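Local coordinates for B12-binding domain-containing protein (Kitasatospora setae, PDB 6WTE) that binds cobalamin and a [4Fe-4S] cluster and, as a radical SAM methylase known as TsrM, probably transfers methyl groups by a non-radical route, at residues R144-A147 with G151-R154; A160-P165 with V188-Q193. All coordinates share one frame; numbering follows the deposited sequence. Where two conformers were deposited one is given.

Contact 1 of 2, residues R144-A147 with G151-R154; sequences RDTA and GLIR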
# COMPACT_ATOMS: atom_id res chain seq x y z
N ARG A 144 -5.43 -29.57 -15.37
CA ARG A 144 -6.35 -28.95 -16.31
C ARG A 144 -5.76 -27.69 -16.91
O ARG A 144 -4.82 -27.08 -16.38
CB ARG A 144 -7.68 -28.60 -15.63
CG ARG A 144 -8.61 -29.78 -15.44
CD ARG A 144 -10.03 -29.34 -15.09
NE ARG A 144 -10.11 -28.64 -13.81
CZ ARG A 144 -10.25 -27.32 -13.69
NH1 ARG A 144 -10.32 -26.78 -12.48
NH2 ARG A 144 -10.33 -26.55 -14.76
N ASP A 145 -6.33 -27.29 -18.04
CA ASP A 145 -6.04 -26.00 -18.64
C ASP A 145 -6.57 -24.89 -17.73
O ASP A 145 -7.60 -25.04 -17.07
CB ASP A 145 -6.69 -25.93 -20.03
CG ASP A 145 -6.14 -24.82 -20.90
OD1 ASP A 145 -5.80 -23.74 -20.37
OD2 ASP A 145 -6.04 -25.04 -22.13
N THR A 146 -5.85 -23.77 -17.69
CA THR A 146 -6.27 -22.62 -16.89
C THR A 146 -7.03 -21.58 -17.71
O THR A 146 -7.28 -20.48 -17.21
CB THR A 146 -5.06 -21.96 -16.23
OG1 THR A 146 -4.13 -21.56 -17.24
CG2 THR A 146 -4.39 -22.91 -15.25
N ALA A 147 -7.41 -21.91 -18.94
CA ALA A 147 -8.01 -20.94 -19.85
C ALA A 147 -9.41 -20.50 -19.42
O ALA A 147 -9.90 -19.49 -19.91
CB ALA A 147 -8.06 -21.52 -21.27
N GLY A 151 -10.63 -13.92 -14.59
CA GLY A 151 -9.72 -12.92 -14.07
C GLY A 151 -8.25 -13.25 -14.21
O GLY A 151 -7.42 -12.34 -14.08
N LEU A 152 -7.90 -14.50 -14.49
CA LEU A 152 -6.51 -14.91 -14.47
C LEU A 152 -5.73 -14.29 -15.63
O LEU A 152 -6.15 -14.38 -16.79
CB LEU A 152 -6.41 -16.43 -14.54
CG LEU A 152 -4.99 -16.98 -14.43
CD1 LEU A 152 -4.41 -16.69 -13.03
CD2 LEU A 152 -4.98 -18.48 -14.73
N ILE A 153 -4.59 -13.67 -15.32
CA ILE A 153 -3.64 -13.23 -16.34
C ILE A 153 -2.71 -14.39 -16.65
O ILE A 153 -2.13 -14.99 -15.74
CB ILE A 153 -2.86 -11.99 -15.86
CG1 ILE A 153 -3.80 -10.84 -15.54
CG2 ILE A 153 -1.82 -11.57 -16.90
CD1 ILE A 153 -3.11 -9.65 -14.91
N ARG A 154 -2.56 -14.70 -17.94
CA ARG A 154 -1.75 -15.82 -18.39
C ARG A 154 -0.68 -15.33 -19.35
O ARG A 154 -0.98 -14.63 -20.33
CB ARG A 154 -2.61 -16.91 -19.04
CG ARG A 154 -3.73 -17.38 -18.13
CD ARG A 154 -4.42 -18.63 -18.64
NE ARG A 154 -4.56 -18.70 -20.09
CZ ARG A 154 -4.69 -19.84 -20.76
NH1 ARG A 154 -4.69 -21.00 -20.12
NH2 ARG A 154 -4.82 -19.81 -22.08
O HOH W 1 -4.96 -22.70 -23.16

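Contact 2 of 2, residues A160-P165 with V188-Q193; sequences AVRVPP and VWQVDQ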
# COMPACT_ATOMS: atom_id res chain seq x y z
N ALA A 160 1.23 -11.28 -22.10
CA ALA A 160 0.23 -11.60 -21.09
C ALA A 160 -1.17 -11.25 -21.59
O ALA A 160 -1.39 -10.16 -22.12
CB ALA A 160 0.53 -10.87 -19.78
N VAL A 161 -2.11 -12.17 -21.40
CA VAL A 161 -3.50 -12.02 -21.81
C VAL A 161 -4.39 -12.48 -20.66
O VAL A 161 -4.09 -13.48 -20.01
CB VAL A 161 -3.80 -12.83 -23.09
CG1 VAL A 161 -5.25 -12.61 -23.53
CG2 VAL A 161 -2.83 -12.46 -24.21
N ARG A 162 -5.47 -11.75 -20.41
CA ARG A 162 -6.32 -12.01 -19.26
C ARG A 162 -7.60 -12.74 -19.66
O ARG A 162 -8.24 -12.39 -20.66
CB ARG A 162 -6.67 -10.71 -18.55
CG ARG A 162 -7.38 -10.89 -17.22
CD ARG A 162 -7.54 -9.52 -16.57
NE ARG A 162 -8.30 -9.55 -15.33
CZ ARG A 162 -9.51 -9.02 -15.19
NH1 ARG A 162 -10.10 -8.44 -16.23
NH2 ARG A 162 -10.14 -9.07 -14.02
N VAL A 163 -7.97 -13.75 -18.88
CA VAL A 163 -9.29 -14.37 -18.99
C VAL A 163 -10.34 -13.42 -18.42
O VAL A 163 -10.16 -12.92 -17.29
CB VAL A 163 -9.31 -15.71 -18.25
CG1 VAL A 163 -10.67 -16.38 -18.41
CG2 VAL A 163 -8.17 -16.63 -18.71
N PRO A 164 -11.43 -13.14 -19.12
CA PRO A 164 -12.41 -12.18 -18.62
C PRO A 164 -13.05 -12.68 -17.34
O PRO A 164 -13.26 -13.89 -17.15
CB PRO A 164 -13.43 -12.09 -19.76
CG PRO A 164 -12.74 -12.62 -20.96
CD PRO A 164 -11.78 -13.64 -20.46
N PRO A 165 -13.39 -11.77 -16.43
CA PRO A 165 -14.14 -12.19 -15.24
C PRO A 165 -15.53 -12.65 -15.67
O PRO A 165 -16.05 -12.23 -16.71
CB PRO A 165 -14.20 -10.93 -14.38
CG PRO A 165 -14.10 -9.82 -15.37
CD PRO A 165 -13.18 -10.32 -16.45
N VAL A 188 -15.40 -7.14 -6.32
CA VAL A 188 -16.03 -7.66 -5.10
C VAL A 188 -16.12 -9.18 -5.15
O VAL A 188 -15.94 -9.86 -4.13
CB VAL A 188 -17.42 -7.02 -4.90
CG1 VAL A 188 -18.14 -7.66 -3.72
CG2 VAL A 188 -17.27 -5.52 -4.68
N TRP A 189 -16.39 -9.75 -6.34
CA TRP A 189 -16.50 -11.20 -6.45
C TRP A 189 -15.20 -11.91 -6.11
O TRP A 189 -15.23 -13.12 -5.81
CB TRP A 189 -16.95 -11.60 -7.87
CG TRP A 189 -15.93 -11.38 -8.96
CD1 TRP A 189 -15.79 -10.28 -9.75
CD2 TRP A 189 -14.90 -12.30 -9.38
NE1 TRP A 189 -14.75 -10.45 -10.63
CE2 TRP A 189 -14.19 -11.68 -10.42
CE3 TRP A 189 -14.52 -13.58 -8.96
CZ2 TRP A 189 -13.12 -12.29 -11.06
CZ3 TRP A 189 -13.45 -14.19 -9.60
CH2 TRP A 189 -12.76 -13.55 -10.64
N GLN A 190 -14.08 -11.21 -6.15
CA GLN A 190 -12.78 -11.81 -5.85
C GLN A 190 -12.51 -11.91 -4.36
O GLN A 190 -11.58 -12.62 -3.97
CB GLN A 190 -11.66 -11.01 -6.52
CG GLN A 190 -11.83 -10.87 -8.05
CD GLN A 190 -10.77 -10.00 -8.70
OE1 GLN A 190 -11.03 -9.35 -9.72
NE2 GLN A 190 -9.57 -9.99 -8.14
N VAL A 191 -13.30 -11.23 -3.53
CA VAL A 191 -13.04 -11.09 -2.10
C VAL A 191 -13.74 -12.20 -1.33
O VAL A 191 -14.93 -12.45 -1.52
CB VAL A 191 -13.52 -9.71 -1.60
CG1 VAL A 191 -13.31 -9.59 -0.10
CG2 VAL A 191 -12.79 -8.60 -2.34
N ASP A 192 -13.00 -12.85 -0.43
CA ASP A 192 -13.60 -13.75 0.55
C ASP A 192 -14.16 -12.89 1.67
O ASP A 192 -13.44 -12.44 2.56
CB ASP A 192 -12.56 -14.75 1.07
CG ASP A 192 -13.11 -15.67 2.15
OD1 ASP A 192 -14.30 -15.58 2.53
OD2 ASP A 192 -12.32 -16.51 2.62
N GLN A 193 -15.47 -12.66 1.63
CA GLN A 193 -16.16 -11.81 2.59
C GLN A 193 -16.65 -12.57 3.81
O GLN A 193 -17.25 -11.96 4.70
CB GLN A 193 -17.35 -11.12 1.93
CG GLN A 193 -17.00 -10.29 0.71
CD GLN A 193 -18.23 -9.76 0.02
OE1 GLN A 193 -18.65 -10.28 -1.02
NE2 GLN A 193 -18.84 -8.73 0.60
O HOH W 2 -9.09 -8.81 -11.39

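Contact 1 of 2, residues R144-A147 with G151-R154
The guanidinium of R154 reaches across to the turn formed by D145, T146 and A147, and its NH1 meets two oxygens there. The carboxylate of D145 lies nearly coplanar with the guanidinium, the two planes only 22° apart, although the side chains themselves cross at about a right angle. R154 NH1 forms a salt bridge with D145 OD1 at 3.0 Å, a bent hydrogen bond that reaches the oxygen nearly along its C-O axis. Straighter is the bond from R154 NH1 to T146 OG1, also 3.0 Å, with an N-H...O angle of 163° and the hydroxyl oxygen in the guanidinium plane. With chi1 at 58°, OG1 of T146 sits between its own backbone N and carbonyl carbon, which turns the hydroxyl to the edge of the arginine. D145 OD1 is gripped a second time: A147 N donates to it at 2.8 Å from above the carboxylate plane, closing an Asx turn. The same turn lays A147 CA over one face of the guanidinium, 3.3 Å above its plane and displaced toward the rim. A water completes the link on the other carboxylate oxygen, donating to D145 OD2 at 2.8 Å and accepting from R154 NH2. The apolar share is small, T146 CB resting on L152 CD2 at 3.8 Å. The contact thus ties the loop after helix 130-141 to strand 153-156, with T146 packed on L136 and I140 of that helix, and L152 and R154 on Y123 of the adjoining strand 123-124.

Contact 2 of 2, residues A160-P165 with V188-Q193
P165 and W189 make the close apolar touch of this contact, where the chain leaving strand 159-162 meets the short 3-10 turn 188-190. That strand belongs to the antiparallel hairpin 153-162, added at the edge of the Rossmann-like sheet of the cobalamin-binding domain, whose parallel strands run in the order 2-1-3-4-5. P165 CB lies 3.7 Å from W189 CZ2 and 3.8 Å from W189 NE1, approaching the indole obliquely near the junction of its two rings. The indole is held from within its own segment as well, because CG of Q190 sits over the centre of one face, 3.4 Å above the plane. A chi1 of 70° places CG of W189 between its backbone N and carbonyl carbon, and this turns one face of the ring against CG of the following glutamine. Beyond the segments, I132 of helix 130-141 and the loop residue V167 also touch W189, while A178 and E185 pack on P165.

The polar side is looser. R162 stretches out with its first three torsions all near 180°, yet its NH2 stops 4.4 Å from Q190 OE1, too far for a direct bond. Q190 OE1 lies near the guanidinium plane, at its edge, and water fills the gap between the two groups. The arginine has a stronger partner in E185, a salt bridge through NH2, and NE adds a weak bond to the carbonyl of G151. The other atom of the Q190 amide is held firmly: NE2 donates to the carbonyls of K126 and P128, just before the cobalamin-binding G129 and E130. In the bridge, the water accepts from R162 NH2 at 2.8 Å and lies 2.6 Å from Q190 OE1, to which it probably donates.

The two contacts follow one another along the chain, contact 1 closing before contact 2 opens, and their centres lie 11 Å apart. They share the seven-stranded mixed sheet through its neighbouring antiparallel strands 153-156 and 159-162, the latter outermost within this chain. Probable backbone hydrogen bonds join them directly, R154 N to V161 O and L152 O to V163 N, both 2.8 Å. Contact 1 fastens this hairpin to the loop after helix 130-141, whereas contact 2 joins the chain leaving the hairpin's second strand to segment 188-193. Together they connect the margin of the B12-binding sheet with the loop 188-193 that leads toward helix 209-214, near the bound cobalamin.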